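Local coordinates for protein sensor histidine kinase (Pseudomonas syringae pv. tomato, PDB 3CIT) that probably acts as a sensor histidine kinase in a two-component phosphorelay, this chain being its GAF domain, at residues Asp47-Leu51 with Arg71-Leu75. Residues are numbered along the deposited sequence.
Sequences DHGLL and RLSTL
A buried histidine, held at both ring nitrogens, forms the polar end of an otherwise apolar contact. His48 ND1 donates to OD1 of the preceding Asp47 (2.9 Å, N-H...O angle 156°), and its NE2 is hydrogen-bonded to Ser68 OG, just before the short helix 69-72. The m rotamer of His48 (chi2 78°) brings NE2 to 3.7 Å from Arg71 CB, an oblique approach, while CG of Leu72 lies near the ring plane, at its edge.

Residues 48-51 are extended (phi -118 to -171°, psi 129 to 167°). Side chains alternate along this strand: the CA-CB bonds of His48 and Leu50 point toward 71-75, and between them Gly49 presents backbone. Leu72 (m, t) faces this gap: its CD2 is 3.8 Å from His48 CB, 3.5 Å from Gly49 O and 4.2 Å from Leu50 CD2. The CA atoms of His48 and Leu72 are 7.0 Å apart, and no hydrogen bond joins the two segments, so they meet through van der Waals contacts of side chains and the Gly49 backbone.

After Leu72 the chain makes a type I turn to Leu75, with Leu75 N 3.1 Å from Leu72 O; Thr74 OG1 donates to Arg71 O at 2.6 Å. The turn directs Leu75 (m, t) back toward the strand, where its CD1 meets CD2 of Leu50 (p, p) at 4.1 Å. The Arg71 guanidinium leads away to His95 O and a glycerol probably from the crystallisation liquor. Strand 48-53 lies between 61-66 and 111-119. Leu72 and Leu75, which also touches Val116 and Val99, pack the short helix and turn over part of one sheet face; the strand order, 2-1-5-4-3, is that of the GAF fold, shared with PAS domains.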
loop_
_atom_site.group_PDB
_atom_site.type_symbol
_atom_site.label_atom_id
_atom_site.label_comp_id
_atom_site.label_asym_id
_atom_site.label_seq_id
_atom_site.Cartn_x
_atom_site.Cartn_y
_atom_site.Cartn_z
ATOM N N ASP A 47 -12.825 16.529 12.339
ATOM C CA ASP A 47 -13.510 16.794 13.604
ATOM C C ASP A 47 -14.331 15.662 14.190
ATOM O O ASP A 47 -14.863 15.824 15.281
ATOM C CB ASP A 47 -14.310 18.119 13.575
ATOM C CG ASP A 47 -15.422 18.159 12.549
ATOM O OD1 ASP A 47 -15.682 17.175 11.801
ATOM O OD2 ASP A 47 -16.106 19.217 12.499
ATOM N N HIS A 48 -14.405 14.518 13.496
ATOM C CA HIS A 48 -15.123 13.335 13.988
ATOM C C HIS A 48 -14.329 12.081 13.682
ATOM O O HIS A 48 -13.530 12.049 12.744
ATOM C CB HIS A 48 -16.499 13.190 13.317
ATOM C CG HIS A 48 -17.502 14.214 13.738
ATOM N ND1 HIS A 48 -17.503 15.500 13.250
ATOM C CD2 HIS A 48 -18.556 14.133 14.587
ATOM C CE1 HIS A 48 -18.492 16.180 13.811
ATOM N NE2 HIS A 48 -19.134 15.380 14.643
ATOM N N GLY A 49 -14.587 11.032 14.452
ATOM C CA GLY A 49 -14.005 9.753 14.151
ATOM C C GLY A 49 -14.585 8.664 14.992
ATOM O O GLY A 49 -15.200 8.900 16.047
ATOM N N LEU A 50 -14.440 7.452 14.507
ATOM C CA LEU A 50 -14.728 6.311 15.330
ATOM C C LEU A 50 -13.798 5.151 14.975
ATOM O O LEU A 50 -13.095 5.169 13.958
ATOM C CB LEU A 50 -16.224 5.965 15.244
ATOM C CG LEU A 50 -16.863 5.687 13.908
ATOM C CD1 LEU A 50 -16.415 4.348 13.409
ATOM C CD2 LEU A 50 -18.405 5.740 14.004
ATOM N N LEU A 51 -13.796 4.163 15.852
ATOM C CA LEU A 51 -13.125 2.904 15.617
ATOM C C LEU A 51 -14.165 1.781 15.611
ATOM O O LEU A 51 -15.002 1.676 16.517
ATOM C CB LEU A 51 -12.079 2.668 16.699
ATOM C CG LEU A 51 -11.248 1.409 16.552
ATOM C CD1 LEU A 51 -10.366 1.439 15.231
ATOM C CD2 LEU A 51 -10.370 1.248 17.791
ATOM N N ARG A 71 -23.692 13.042 14.877
ATOM C CA ARG A 71 -23.215 12.970 13.498
ATOM C C ARG A 71 -22.554 11.626 13.242
ATOM O O ARG A 71 -22.738 11.027 12.160
ATOM C CB ARG A 71 -22.286 14.153 13.125
ATOM C CG ARG A 71 -23.026 15.503 13.119
ATOM C CD ARG A 71 -22.280 16.614 12.335
ATOM N NE ARG A 71 -23.190 17.782 12.244
ATOM C CZ ARG A 71 -23.338 18.571 11.178
ATOM N NH1 ARG A 71 -22.649 18.358 10.075
ATOM N NH2 ARG A 71 -24.201 19.593 11.232
ATOM N N LEU A 72 -21.837 11.104 14.234
ATOM C CA LEU A 72 -21.196 9.786 14.065
ATOM C C LEU A 72 -22.235 8.695 13.727
ATOM O O LEU A 72 -21.926 7.812 12.921
ATOM C CB LEU A 72 -20.416 9.389 15.323
ATOM C CG LEU A 72 -19.098 10.157 15.533
ATOM C CD1 LEU A 72 -18.521 9.780 16.890
ATOM C CD2 LEU A 72 -18.155 9.897 14.382
ATOM N N SER A 73 -23.448 8.808 14.280
ATOM C CA SER A 73 -24.509 7.793 14.076
ATOM C C SER A 73 -24.914 7.653 12.612
ATOM O O SER A 73 -25.487 6.629 12.209
ATOM C CB SER A 73 -25.731 8.077 14.933
ATOM O OG SER A 73 -26.486 9.143 14.438
ATOM N N THR A 74 -24.667 8.698 11.828
ATOM C CA THR A 74 -25.058 8.733 10.420
ATOM C C THR A 74 -24.163 7.888 9.533
ATOM O O THR A 74 -24.516 7.600 8.405
ATOM C CB THR A 74 -25.076 10.176 9.860
ATOM O OG1 THR A 74 -23.746 10.718 9.805
ATOM C CG2 THR A 74 -26.032 11.061 10.715
ATOM N N LEU A 75 -23.005 7.506 10.026
ATOM C CA LEU A 75 -22.098 6.649 9.271
ATOM C C LEU A 75 -22.542 5.187 9.301
ATOM O O LEU A 75 -22.937 4.645 10.344
ATOM C CB LEU A 75 -20.706 6.744 9.841
ATOM C CG LEU A 75 -20.027 8.105 9.815
ATOM C CD1 LEU A 75 -18.710 7.980 10.550
ATOM C CD2 LEU A 75 -19.834 8.590 8.381
#